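Local structure of interphotoreceptor retinoid-binding protein (Xenopus laevis, 1J7X) at residues Thr132-Ile137 and Pro159-Tyr164; Thr231-Ile236 and Asp289-Ile294; Ser244-Phe249 and Gln253-Val258. The protein binds retinoids in the space around the photoreceptors and probably carries them between these cells and the retinal pigment epithelium. All coordinates share one frame; numbering follows the deposited sequence.

Contact 1: Thr132-Ile137 and Pro159-Tyr164; sequences TVWEPI and PLLLSY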
ATOM      1  N   THR A 132     -11.557 -12.362 -18.806  1.00 20.41           N
ATOM      2  CA  THR A 132     -10.418 -11.531 -19.245  1.00 20.44           C
ATOM      3  C   THR A 132      -9.080 -11.958 -18.629  1.00 19.23           C
ATOM      4  O   THR A 132      -8.030 -11.940 -19.281  1.00 18.99           O
ATOM      5  CB  THR A 132     -10.748 -10.133 -18.915  1.00 20.70           C
ATOM      6  OG1 THR A 132     -11.972  -9.776 -19.577  1.00 22.99           O
ATOM      7  CG2 THR A 132      -9.710  -9.063 -19.414  1.00 20.48           C
ATOM      8  N   VAL A 133      -9.111 -12.363 -17.409  1.00 16.88           N
ATOM      9  CA  VAL A 133      -7.848 -12.585 -16.681  1.00 17.15           C
ATOM     10  C   VAL A 133      -7.631 -14.017 -16.306  1.00 17.12           C
ATOM     11  O   VAL A 133      -6.777 -14.630 -16.839  1.00 17.98           O
ATOM     12  CB  VAL A 133      -7.788 -11.735 -15.425  1.00 17.51           C
ATOM     13  CG1 VAL A 133      -6.462 -11.998 -14.646  1.00 18.17           C
ATOM     14  CG2 VAL A 133      -7.931 -10.326 -15.774  1.00 17.41           C
ATOM     15  N   TRP A 134      -8.443 -14.575 -15.403  1.00 16.97           N
ATOM     16  CA  TRP A 134      -8.189 -15.827 -14.791  1.00 15.41           C
ATOM     17  C   TRP A 134      -8.103 -17.027 -15.756  1.00 18.02           C
ATOM     18  O   TRP A 134      -7.218 -17.832 -15.633  1.00 19.51           O
ATOM     19  CB  TRP A 134      -9.157 -16.075 -13.619  1.00 17.18           C
ATOM     20  CG  TRP A 134      -9.124 -14.875 -12.652  1.00 13.37           C
ATOM     21  CD1 TRP A 134     -10.152 -14.092 -12.326  1.00 16.90           C
ATOM     22  CD2 TRP A 134      -7.977 -14.338 -11.983  1.00 16.81           C
ATOM     23  NE1 TRP A 134      -9.730 -13.074 -11.487  1.00 18.00           N
ATOM     24  CE2 TRP A 134      -8.396 -13.244 -11.237  1.00 17.33           C
ATOM     25  CE3 TRP A 134      -6.609 -14.697 -11.953  1.00 18.83           C
ATOM     26  CZ2 TRP A 134      -7.502 -12.462 -10.531  1.00 18.65           C
ATOM     27  CZ3 TRP A 134      -5.738 -13.990 -11.159  1.00 21.10           C
ATOM     28  CH2 TRP A 134      -6.211 -12.864 -10.484  1.00 17.75           C
ATOM     29  N   GLU A 135      -9.019 -17.066 -16.700  1.00 17.43           N
ATOM     30  CA  GLU A 135      -9.006 -18.181 -17.682  1.00 17.85           C
ATOM     31  C   GLU A 135      -7.848 -18.060 -18.631  1.00 15.82           C
ATOM     32  O   GLU A 135      -7.103 -19.012 -18.727  1.00 18.36           O
ATOM     33  CB  GLU A 135     -10.334 -18.274 -18.416  1.00 18.75           C
ATOM     34  CG  GLU A 135     -10.193 -19.370 -19.581  1.00 21.36           C
ATOM     35  CD  GLU A 135      -9.825 -20.782 -19.144  1.00 21.58           C
ATOM     36  OE1 GLU A 135     -10.141 -21.213 -18.026  1.00 24.82           O
ATOM     37  OE2 GLU A 135      -9.201 -21.548 -20.008  1.00 25.45           O
ATOM     38  N   PRO A 136      -7.624 -16.967 -19.340  1.00 18.37           N
ATOM     39  CA  PRO A 136      -6.544 -16.899 -20.279  1.00 20.41           C
ATOM     40  C   PRO A 136      -5.109 -17.230 -19.696  1.00 21.17           C
ATOM     41  O   PRO A 136      -4.239 -17.837 -20.392  1.00 22.16           O
ATOM     42  CB  PRO A 136      -6.661 -15.446 -20.755  1.00 22.10           C
ATOM     43  CG  PRO A 136      -8.043 -15.115 -20.586  1.00 23.61           C
ATOM     44  CD  PRO A 136      -8.420 -15.678 -19.346  1.00 16.61           C
ATOM     45  N   ILE A 137      -4.808 -16.815 -18.447  1.00 19.09           N
ATOM     46  CA  ILE A 137      -3.454 -17.082 -17.877  1.00 19.37           C
ATOM     47  C   ILE A 137      -3.270 -18.481 -17.362  1.00 21.48           C
ATOM     48  O   ILE A 137      -2.186 -18.864 -17.051  1.00 18.41           O
ATOM     49  CB  ILE A 137      -3.135 -16.062 -16.733  1.00 17.00           C
ATOM     50  CG1 ILE A 137      -4.011 -16.241 -15.550  1.00 20.10           C
ATOM     51  CG2 ILE A 137      -3.219 -14.700 -17.215  1.00 18.62           C
ATOM     52  CD1 ILE A 137      -3.578 -15.342 -14.363  1.00 19.75           C
ATOM     53  N   PRO A 159      -7.391  -8.267  -0.315  1.00 15.00           N
ATOM     54  CA  PRO A 159      -7.414  -9.639   0.131  1.00 16.41           C
ATOM     55  C   PRO A 159      -7.975 -10.608  -0.891  1.00 16.37           C
ATOM     56  O   PRO A 159      -7.458 -11.690  -1.104  1.00 17.73           O
ATOM     57  CB  PRO A 159      -8.239  -9.579   1.440  1.00 15.14           C
ATOM     58  CG  PRO A 159      -8.005  -8.116   1.922  1.00 19.08           C
ATOM     59  CD  PRO A 159      -7.989  -7.287   0.615  1.00 18.12           C
ATOM     60  N   LEU A 160      -9.036 -10.214  -1.541  1.00 19.26           N
ATOM     61  CA  LEU A 160      -9.682 -11.021  -2.557  1.00 18.34           C
ATOM     62  C   LEU A 160      -8.738 -11.276  -3.688  1.00 19.65           C
ATOM     63  O   LEU A 160      -8.578 -12.409  -4.126  1.00 17.04           O
ATOM     64  CB  LEU A 160     -10.977 -10.316  -3.022  1.00 17.12           C
ATOM     65  CG  LEU A 160     -11.690 -11.130  -4.151  1.00 21.18           C
ATOM     66  CD1 LEU A 160     -12.047 -12.481  -3.608  1.00 25.36           C
ATOM     67  CD2 LEU A 160     -12.960 -10.394  -4.628  1.00 18.49           C
ATOM     68  N   LEU A 161      -8.078 -10.233  -4.198  1.00 18.30           N
ATOM     69  CA  LEU A 161      -7.127 -10.446  -5.271  1.00 19.05           C
ATOM     70  C   LEU A 161      -6.017 -11.377  -4.888  1.00 19.64           C
ATOM     71  O   LEU A 161      -5.596 -12.244  -5.624  1.00 19.33           O
ATOM     72  CB  LEU A 161      -6.581  -9.113  -5.784  1.00 19.36           C
ATOM     73  CG  LEU A 161      -5.503  -9.187  -6.829  1.00 26.78           C
ATOM     74  CD1 LEU A 161      -6.022  -9.848  -8.034  1.00 28.51           C
ATOM     75  CD2 LEU A 161      -4.927  -7.820  -7.288  1.00 29.14           C
ATOM     76  N   LEU A 162      -5.447 -11.159  -3.722  1.00 19.72           N
ATOM     77  CA  LEU A 162      -4.361 -11.946  -3.277  1.00 18.13           C
ATOM     78  C   LEU A 162      -4.725 -13.439  -3.270  1.00 18.31           C
ATOM     79  O   LEU A 162      -3.907 -14.294  -3.567  1.00 17.28           O
ATOM     80  CB  LEU A 162      -3.992 -11.489  -1.908  1.00 18.10           C
ATOM     81  CG  LEU A 162      -3.163 -10.228  -1.755  1.00 19.41           C
ATOM     82  CD1 LEU A 162      -3.118  -9.817  -0.257  1.00 18.01           C
ATOM     83  CD2 LEU A 162      -1.794 -10.391  -2.248  1.00 18.87           C
ATOM     84  N   SER A 163      -5.980 -13.709  -2.956  1.00 18.59           N
ATOM     85  CA  SER A 163      -6.514 -15.097  -2.826  1.00 19.22           C
ATOM     86  C   SER A 163      -6.427 -15.886  -4.078  1.00 20.94           C
ATOM     87  O   SER A 163      -6.397 -17.113  -4.030  1.00 19.70           O
ATOM     88  CB  SER A 163      -7.913 -15.070  -2.298  1.00 20.34           C
ATOM     89  OG  SER A 163      -7.996 -14.427  -0.996  1.00 21.20           O
ATOM     90  N   TYR A 164      -6.284 -15.226  -5.212  1.00 19.70           N
ATOM     91  CA  TYR A 164      -6.064 -15.954  -6.472  1.00 18.30           C
ATOM     92  C   TYR A 164      -4.674 -16.550  -6.595  1.00 20.95           C
ATOM     93  O   TYR A 164      -4.404 -17.327  -7.535  1.00 20.94           O
ATOM     94  CB  TYR A 164      -6.375 -15.040  -7.705  1.00 20.18           C
ATOM     95  CG  TYR A 164      -7.841 -14.797  -7.921  1.00 18.00           C
ATOM     96  CD1 TYR A 164      -8.535 -13.810  -7.229  1.00 16.59           C
ATOM     97  CD2 TYR A 164      -8.514 -15.430  -8.912  1.00 19.83           C
ATOM     98  CE1 TYR A 164      -9.887 -13.582  -7.360  1.00 19.68           C
ATOM     99  CE2 TYR A 164      -9.906 -15.272  -9.030  1.00 19.64           C
ATOM    100  CZ  TYR A 164     -10.570 -14.329  -8.319  1.00 18.04           C
ATOM    101  OH  TYR A 164     -11.932 -14.129  -8.519  1.00 21.25           O
TER
HETATM  102  O   HOH W   1     -11.859 -11.395  -9.919  1.00 34.10           O
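The indole of W134 and the phenol of Y164 lie almost flat against each other, in an offset stack between the two segments. Their planes differ by only 9°, and the five-membered ring of W134 has its centroid 3.9 Å from that of the Y164 ring. Parallel planes do not mean parallel side chains, since the long directions of the two residues cross at about a right angle. The phenol covers the pyrrole part, while the six-membered part receives the Y164 methylene: CB of Y164 stands over the face of that ring, 3.9 Å from its centroid, in a CH-pi contact. In both residues CG is anti to the carbonyl carbon and beside the backbone N (chi1 -52° for W134, -73° for Y164), which sends each ring out from its own backbone to overlap the other. The opposite indole face is covered by V133, whose CG1 lies over the ring centre. At the rim L161 completes the setting, its CD1 reaching W134 CH2 in the plane of the indole at 3.9 Å. One water, at the edge of the indole, links the polar groups. W134 NE1 donates to it at 3.1 Å, and the water in turn donates to Y164 OH, also at 3.1 Å, so that it ties the two rings together beside the stack. The main polar partner of the hydroxyl is the carbonyl of L195, which helps to fix the far end of the phenol. The stack lies between helix 119-137, where W134 also rests on I129, and the short helix 158-163, whose L161 and L162 pack on F220 of helix 216-226 while P159 and L162 touch L174 of strand 173-179.

Contact 2: Thr231-Ile236 and Asp289-Ile294; sequences TIIGEI and DKAKEI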
ATOM      1  N   THR A 231       8.259 -12.232  -6.564  1.00 19.79           N
ATOM      2  CA  THR A 231       9.448 -11.411  -6.622  1.00 19.15           C
ATOM      3  C   THR A 231       9.012 -10.019  -7.115  1.00 17.96           C
ATOM      4  O   THR A 231       8.298  -9.904  -8.124  1.00 19.44           O
ATOM      5  CB  THR A 231      10.458 -12.021  -7.560  1.00 20.95           C
ATOM      6  OG1 THR A 231      10.825 -13.349  -7.157  1.00 21.47           O
ATOM      7  CG2 THR A 231      11.722 -11.185  -7.624  1.00 27.19           C
ATOM      8  N   ILE A 232       9.396  -8.960  -6.370  1.00 18.20           N
ATOM      9  CA  ILE A 232       9.060  -7.627  -6.740  1.00 17.32           C
ATOM     10  C   ILE A 232      10.234  -7.037  -7.540  1.00 18.53           C
ATOM     11  O   ILE A 232      11.396  -7.042  -7.107  1.00 18.45           O
ATOM     12  CB  ILE A 232       8.846  -6.767  -5.486  1.00 14.86           C
ATOM     13  CG1 ILE A 232       7.900  -7.463  -4.499  1.00 15.44           C
ATOM     14  CG2 ILE A 232       8.280  -5.443  -5.785  1.00 16.32           C
ATOM     15  CD1 ILE A 232       6.545  -7.890  -5.231  1.00 19.66           C
ATOM     16  N   ILE A 233       9.929  -6.411  -8.661  1.00 18.87           N
ATOM     17  CA  ILE A 233      10.961  -5.869  -9.589  1.00 19.11           C
ATOM     18  C   ILE A 233      10.625  -4.464 -10.028  1.00 19.48           C
ATOM     19  O   ILE A 233       9.506  -4.178 -10.483  1.00 17.59           O
ATOM     20  CB  ILE A 233      11.086  -6.787 -10.822  1.00 17.29           C
ATOM     21  CG1 ILE A 233      11.309  -8.189 -10.354  1.00 20.65           C
ATOM     22  CG2 ILE A 233      12.169  -6.247 -11.816  1.00 20.84           C
ATOM     23  CD1 ILE A 233      11.197  -9.181 -11.537  1.00 23.83           C
ATOM     24  N   GLY A 234      11.615  -3.545  -9.872  1.00 16.26           N
ATOM     25  CA  GLY A 234      11.399  -2.209 -10.371  1.00 15.76           C
ATOM     26  C   GLY A 234      11.904  -1.170  -9.397  1.00 18.01           C
ATOM     27  O   GLY A 234      12.967  -1.373  -8.841  1.00 16.51           O
ATOM     28  N   GLU A 235      11.183  -0.064  -9.309  1.00 16.95           N
ATOM     29  CA  GLU A 235      11.585   1.051  -8.468  1.00 17.48           C
ATOM     30  C   GLU A 235      10.923   0.966  -7.074  1.00 19.49           C
ATOM     31  O   GLU A 235       9.855   0.414  -6.885  1.00 17.07           O
ATOM     32  CB  GLU A 235      11.235   2.345  -9.096  1.00 19.81           C
ATOM     33  CG  GLU A 235      11.857   2.522 -10.497  1.00 22.68           C
ATOM     34  CD  GLU A 235      11.312   3.695 -11.231  1.00 22.98           C
ATOM     35  OE1 GLU A 235      10.181   4.204 -10.927  1.00 24.08           O
ATOM     36  OE2 GLU A 235      11.941   4.091 -12.269  1.00 21.07           O
ATOM     37  N   ILE A 236      11.490   1.700  -6.125  1.00 17.39           N
ATOM     38  CA  ILE A 236      10.863   1.837  -4.818  1.00 16.62           C
ATOM     39  C   ILE A 236       9.577   2.644  -5.084  1.00 17.73           C
ATOM     40  O   ILE A 236       9.555   3.609  -5.888  1.00 20.20           O
ATOM     41  CB  ILE A 236      11.792   2.644  -3.857  1.00 16.19           C
ATOM     42  CG1 ILE A 236      12.987   1.827  -3.567  1.00 19.55           C
ATOM     43  CG2 ILE A 236      11.095   3.008  -2.641  1.00 14.95           C
ATOM     44  CD1 ILE A 236      14.186   2.662  -3.023  1.00 15.90           C
ATOM     45  N   ASP A 289      12.091  -6.469 -18.711  1.00 22.43           N
ATOM     46  CA  ASP A 289      13.304  -7.206 -19.152  1.00 24.21           C
ATOM     47  C   ASP A 289      13.960  -7.993 -18.076  1.00 24.30           C
ATOM     48  O   ASP A 289      14.314  -9.176 -18.219  1.00 22.55           O
ATOM     49  CB  ASP A 289      14.320  -6.283 -19.724  1.00 28.83           C
ATOM     50  CG  ASP A 289      13.970  -5.829 -21.154  1.00 32.88           C
ATOM     51  OD1 ASP A 289      13.156  -6.551 -21.784  1.00 36.87           O
ATOM     52  OD2 ASP A 289      14.380  -4.732 -21.612  1.00 32.12           O
ATOM     53  N   LYS A 290      14.014  -7.385 -16.896  1.00 23.33           N
ATOM     54  CA  LYS A 290      14.499  -8.093 -15.726  1.00 23.00           C
ATOM     55  C   LYS A 290      13.725  -9.281 -15.260  1.00 20.67           C
ATOM     56  O   LYS A 290      14.257 -10.362 -14.950  1.00 22.79           O
ATOM     57  CB  LYS A 290      14.667  -7.071 -14.584  1.00 21.59           C
ATOM     58  CG  LYS A 290      15.307  -7.620 -13.373  1.00 27.07           C
ATOM     59  CD  LYS A 290      16.799  -7.866 -13.561  1.00 33.94           C
ATOM     60  CE  LYS A 290      17.508  -8.374 -12.370  1.00 37.63           C
ATOM     61  NZ  LYS A 290      19.020  -8.526 -12.734  1.00 37.76           N
ATOM     62  N   ALA A 291      12.408  -9.187 -15.268  1.00 21.31           N
ATOM     63  CA  ALA A 291      11.615 -10.252 -14.948  1.00 19.21           C
ATOM     64  C   ALA A 291      11.799 -11.476 -15.890  1.00 21.27           C
ATOM     65  O   ALA A 291      11.917 -12.582 -15.476  1.00 21.69           O
ATOM     66  CB  ALA A 291      10.119  -9.765 -15.026  1.00 20.63           C
ATOM     67  N   LYS A 292      11.889 -11.176 -17.144  1.00 23.52           N
ATOM     68  CA  LYS A 292      12.143 -12.166 -18.201  1.00 23.54           C
ATOM     69  C   LYS A 292      13.508 -12.826 -17.988  1.00 22.13           C
ATOM     70  O   LYS A 292      13.563 -14.024 -18.115  1.00 24.97           O
ATOM     71  CB  LYS A 292      12.045 -11.528 -19.544  1.00 23.82           C
ATOM     72  CG  LYS A 292      10.562 -11.155 -19.986  1.00 25.97           C
ATOM     73  CD  LYS A 292      10.556 -10.228 -21.247  1.00 29.96           C
ATOM     74  CE  LYS A 292       9.207  -9.986 -21.747  1.00 36.13           C
ATOM     75  NZ  LYS A 292       9.152  -8.993 -22.840  1.00 32.08           N
ATOM     76  N   GLU A 293      14.522 -12.051 -17.630  1.00 26.25           N
ATOM     77  CA  GLU A 293      15.815 -12.602 -17.277  1.00 26.74           C
ATOM     78  C   GLU A 293      15.706 -13.562 -16.149  1.00 26.35           C
ATOM     79  O   GLU A 293      16.224 -14.736 -16.208  1.00 25.85           O
ATOM     80  CB  GLU A 293      16.791 -11.507 -16.835  1.00 29.95           C
ATOM     81  CG  GLU A 293      16.854 -10.288 -17.666  1.00 36.91           C
ATOM     82  CD  GLU A 293      17.905  -9.276 -17.159  1.00 49.44           C
ATOM     83  OE1 GLU A 293      17.676  -8.025 -17.490  1.00 50.55           O
ATOM     84  OE2 GLU A 293      18.918  -9.741 -16.430  1.00 47.55           O
ATOM     85  N   ILE A 294      15.079 -13.127 -15.042  1.00 23.32           N
ATOM     86  CA  ILE A 294      14.917 -13.984 -13.910  1.00 25.48           C
ATOM     87  C   ILE A 294      14.268 -15.295 -14.229  1.00 24.38           C
ATOM     88  O   ILE A 294      14.688 -16.380 -13.768  1.00 24.00           O
ATOM     89  CB  ILE A 294      14.177 -13.292 -12.723  1.00 25.72           C
ATOM     90  CG1 ILE A 294      14.840 -12.038 -12.344  1.00 31.21           C
ATOM     91  CG2 ILE A 294      14.037 -14.233 -11.628  1.00 28.84           C
ATOM     92  CD1 ILE A 294      16.221 -12.179 -11.954  1.00 39.64           C
TER
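I233 carries this strand-to-helix contact with its two branches, one set against K290 and the other against A291. Before it in sequence, T231 turns its beta carbon to the same helix, yet its side chain rests on Y206 of the neighbouring strand, a residue that I294 of the helix touches as well. I232 faces the other way, packing against V207 and T209. At I233 the side chain points to the helix again. With CG1 anti to the carbonyl carbon (chi1 -53°) and the branch then extended, CD1 lies right against the helix backbone, 3.6 Å from A291 CA and 3.7 Å from A291 CB. CG2, the other branch, lies 3.8 Å from K290 CG, meeting the aliphatic root of the lysine about at a right angle; the lysine chain bends at chi2 and leads its ammonium off to a long salt bridge with E293. This is a helix laid on one face of a mostly parallel sheet, consistent with the beta-beta-alpha spiral of this protein and its ClpP/crotonase relatives, with strand 231-234 set between strands 204-209 and 280-281. G234 follows with phi 138° and psi -144°, angles at which a beta carbon would jam against the carbonyl O of I233. Beyond the strand, the carboxylate of E235 accepts from the backbone N atoms of H211 and A284, joining two loops.

Contact 3: Ser244-Phe249 and Gln253-Val258; sequences SKVFPF and QLSVTV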
ATOM      1  N   SER A 244      -2.480   7.185   7.565  1.00 22.98           N
ATOM      2  CA  SER A 244      -2.331   8.411   8.380  1.00 24.39           C
ATOM      3  C   SER A 244      -3.459   9.387   8.188  1.00 27.13           C
ATOM      4  O   SER A 244      -4.290   9.257   7.274  1.00 25.58           O
ATOM      5  CB  SER A 244      -1.048   9.101   8.042  1.00 25.59           C
ATOM      6  OG  SER A 244       0.090   8.194   8.023  1.00 26.34           O
ATOM      7  N   LYS A 245      -3.475  10.406   9.041  1.00 27.68           N
ATOM      8  CA  LYS A 245      -4.435  11.526   8.942  1.00 29.03           C
ATOM      9  C   LYS A 245      -3.636  12.795   9.245  1.00 29.00           C
ATOM     10  O   LYS A 245      -2.608  12.761   9.962  1.00 29.27           O
ATOM     11  CB  LYS A 245      -5.561  11.329   9.959  1.00 29.66           C
ATOM     12  CG  LYS A 245      -6.486  10.157   9.623  1.00 34.78           C
ATOM     13  CD  LYS A 245      -7.787  10.132  10.461  1.00 43.75           C
ATOM     14  CE  LYS A 245      -8.920   9.284   9.825  1.00 43.93           C
ATOM     15  NZ  LYS A 245     -10.252   9.364  10.589  1.00 44.80           N
ATOM     16  N   VAL A 246      -4.083  13.875   8.701  1.00 27.07           N
ATOM     17  CA  VAL A 246      -3.457  15.123   8.864  1.00 28.07           C
ATOM     18  C   VAL A 246      -4.218  15.963   9.884  1.00 30.52           C
ATOM     19  O   VAL A 246      -5.458  16.045   9.825  1.00 27.67           O
ATOM     20  CB  VAL A 246      -3.337  15.859   7.575  1.00 28.28           C
ATOM     21  CG1 VAL A 246      -2.585  17.166   7.741  1.00 28.77           C
ATOM     22  CG2 VAL A 246      -2.552  14.966   6.550  1.00 29.33           C
ATOM     23  N   PHE A 247      -3.469  16.615  10.799  1.00 29.78           N
ATOM     24  CA  PHE A 247      -4.053  17.493  11.831  1.00 31.60           C
ATOM     25  C   PHE A 247      -3.423  18.865  11.787  1.00 31.54           C
ATOM     26  O   PHE A 247      -2.248  19.013  11.973  1.00 30.23           O
ATOM     27  CB  PHE A 247      -3.865  16.862  13.212  1.00 29.39           C
ATOM     28  CG  PHE A 247      -4.473  15.488  13.358  1.00 32.67           C
ATOM     29  CD1 PHE A 247      -3.801  14.340  12.962  1.00 27.75           C
ATOM     30  CD2 PHE A 247      -5.700  15.319  14.013  1.00 30.65           C
ATOM     31  CE1 PHE A 247      -4.376  13.121  13.039  1.00 29.85           C
ATOM     32  CE2 PHE A 247      -6.229  14.018  14.223  1.00 30.97           C
ATOM     33  CZ  PHE A 247      -5.570  12.933  13.717  1.00 31.66           C
ATOM     34  N   PRO A 248      -4.197  19.893  11.496  1.00 32.69           N
ATOM     35  CA  PRO A 248      -3.663  21.221  11.365  1.00 35.39           C
ATOM     36  C   PRO A 248      -3.448  21.762  12.729  1.00 34.86           C
ATOM     37  O   PRO A 248      -4.023  21.224  13.688  1.00 35.87           O
ATOM     38  CB  PRO A 248      -4.800  21.970  10.623  1.00 37.15           C
ATOM     39  CG  PRO A 248      -5.979  21.357  11.250  1.00 35.84           C
ATOM     40  CD  PRO A 248      -5.629  19.858  11.237  1.00 35.65           C
ATOM     41  N   PHE A 249      -2.501  22.653  12.836  1.00 35.68           N
ATOM     42  CA  PHE A 249      -2.238  23.298  14.119  1.00 36.22           C
ATOM     43  C   PHE A 249      -2.949  24.636  14.041  1.00 36.28           C
ATOM     44  O   PHE A 249      -2.460  25.547  13.322  1.00 36.85           O
ATOM     45  CB  PHE A 249      -0.736  23.555  14.348  1.00 33.76           C
ATOM     46  CG  PHE A 249       0.062  22.282  14.708  1.00 30.94           C
ATOM     47  CD1 PHE A 249      -0.161  21.636  15.888  1.00 32.75           C
ATOM     48  CD2 PHE A 249       0.946  21.741  13.827  1.00 28.81           C
ATOM     49  CE1 PHE A 249       0.481  20.450  16.182  1.00 28.63           C
ATOM     50  CE2 PHE A 249       1.654  20.612  14.128  1.00 23.67           C
ATOM     51  CZ  PHE A 249       1.382  19.956  15.319  1.00 24.39           C
ATOM     52  N   GLN A 253       0.552  28.043  10.222  1.00 34.62           N
ATOM     53  CA  GLN A 253       0.717  27.579   8.854  1.00 34.85           C
ATOM     54  C   GLN A 253       1.306  26.136   8.840  1.00 33.33           C
ATOM     55  O   GLN A 253       1.937  25.747   7.851  1.00 33.08           O
ATOM     56  CB  GLN A 253       1.688  28.508   8.103  1.00 33.58           C
ATOM     57  CG  GLN A 253       1.213  30.023   7.912  1.00 34.43           C
ATOM     58  CD  GLN A 253      -0.060  30.165   7.114  1.00 34.07           C
ATOM     59  OE1 GLN A 253      -1.147  30.285   7.681  1.00 40.54           O
ATOM     60  NE2 GLN A 253       0.073  30.165   5.779  1.00 30.46           N
ATOM     61  N   LEU A 254       1.196  25.466   9.974  1.00 30.96           N
ATOM     62  CA  LEU A 254       1.761  24.090  10.170  1.00 29.32           C
ATOM     63  C   LEU A 254       0.748  23.093  10.396  1.00 28.16           C
ATOM     64  O   LEU A 254      -0.336  23.361  10.837  1.00 28.75           O
ATOM     65  CB  LEU A 254       2.727  24.028  11.381  1.00 28.48           C
ATOM     66  CG  LEU A 254       4.035  24.764  11.184  1.00 31.15           C
ATOM     67  CD1 LEU A 254       4.856  24.674  12.502  1.00 30.58           C
ATOM     68  CD2 LEU A 254       4.804  24.233  10.075  1.00 35.39           C
ATOM     69  N   SER A 255       1.097  21.847  10.073  1.00 26.97           N
ATOM     70  CA  SER A 255       0.228  20.736  10.367  1.00 26.75           C
ATOM     71  C   SER A 255       1.052  19.524  10.718  1.00 24.25           C
ATOM     72  O   SER A 255       2.335  19.543  10.535  1.00 22.53           O
ATOM     73  CB  SER A 255      -0.639  20.419   9.178  1.00 29.27           C
ATOM     74  OG  SER A 255       0.200  19.837   8.212  1.00 34.32           O
ATOM     75  N   VAL A 256       0.385  18.533  11.279  1.00 21.99           N
ATOM     76  CA  VAL A 256       1.060  17.267  11.553  1.00 22.77           C
ATOM     77  C   VAL A 256       0.360  16.048  10.928  1.00 19.56           C
ATOM     78  O   VAL A 256      -0.825  15.848  11.043  1.00 21.60           O
ATOM     79  CB  VAL A 256       1.353  17.066  13.080  1.00 21.03           C
ATOM     80  CG1 VAL A 256       0.038  16.811  13.816  1.00 20.05           C
ATOM     81  CG2 VAL A 256       2.271  15.865  13.336  1.00 23.60           C
ATOM     82  N   THR A 257       1.105  15.190  10.198  1.00 18.38           N
ATOM     83  CA  THR A 257       0.581  13.958   9.686  1.00 20.05           C
ATOM     84  C   THR A 257       0.951  12.899  10.599  1.00 18.75           C
ATOM     85  O   THR A 257       2.132  12.785  11.009  1.00 18.29           O
ATOM     86  CB  THR A 257       1.207  13.569   8.282  1.00 22.76           C
ATOM     87  OG1 THR A 257       0.968  14.598   7.363  1.00 25.44           O
ATOM     88  CG2 THR A 257       0.547  12.299   7.730  1.00 21.82           C
ATOM     89  N   VAL A 258      -0.075  12.220  11.047  1.00 17.96           N
ATOM     90  CA  VAL A 258       0.063  11.175  12.042  1.00 20.93           C
ATOM     91  C   VAL A 258      -0.430   9.817  11.615  1.00 20.54           C
ATOM     92  O   VAL A 258      -1.572   9.670  11.161  1.00 20.95           O
ATOM     93  CB  VAL A 258      -0.698  11.589  13.351  1.00 19.06           C
ATOM     94  CG1 VAL A 258      -0.538  10.530  14.380  1.00 20.20           C
ATOM     95  CG2 VAL A 258      -0.196  12.912  13.836  1.00 20.28           C
TER
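F249 lays its ring obliquely across V256, CZ standing 3.7 Å from V256 CB, while F247 meets the same valine through its methylene, CB to V256 CG1 at 3.9 Å. The chi1 of V256, 71°, puts CG1 in the crowded position between backbone N and carbonyl carbon, and there it touches both F249 CZ and F247 O. The F247 ring is turned so that the carbonyl O of V256 sits at its edge, in plane; farther along, its CD1 approaches V258 CG2 at 4.0 Å, the two side chains crossing at about a right angle. Both phenylalanines continue onto helix 2-18, F247 against I14 and N18, F249 against V7 and Q10, and L65 of strand 64-67 touches both F249 and V256. Beneath this packing is an antiparallel beta hairpin. K245 with V258 and F247 with V256 are its hydrogen-bonded pairs, each joined by two bonds, and V258 N to K245 O is nearly straight (2.8 Å, 177°). A fifth bond, F249 N to L254 O at 3.0 Å, lies next to the connection, where the hydroxyl of T252 bonds to both F249 O and L254 N. The other face bears the non-hydrogen-bonded pairs V246 with T257 and P248 with S255. V246 holds CG1 anti to its backbone N and CG2 beside it, which spreads the branches over two neighbours: CG2 approaches T257 OG1 at 3.6 Å, and CG1 lies by the S255 hydroxyl, itself weakly bonded to K66 O.

Contacts 1 and 2 are small and buried, formed almost wholly by side chains, whereas contact 3 is only partly buried, covers at least three times the area of either and is built on backbone hydrogen bonds. The first two belong to the same region without touching, nearest atoms about 9 Å apart: aromatic stacking with a shared water joins two helices in one, and plain aliphatic packing lays a helix on the mixed sheet in the other. Contact 3 lies across the centre of the chain, within the antiparallel sheet beside the N-terminal helix. No helix or strand is shared, though the hairpin falls inside the loop closed by contact 2, its first strand next after strand 231-234.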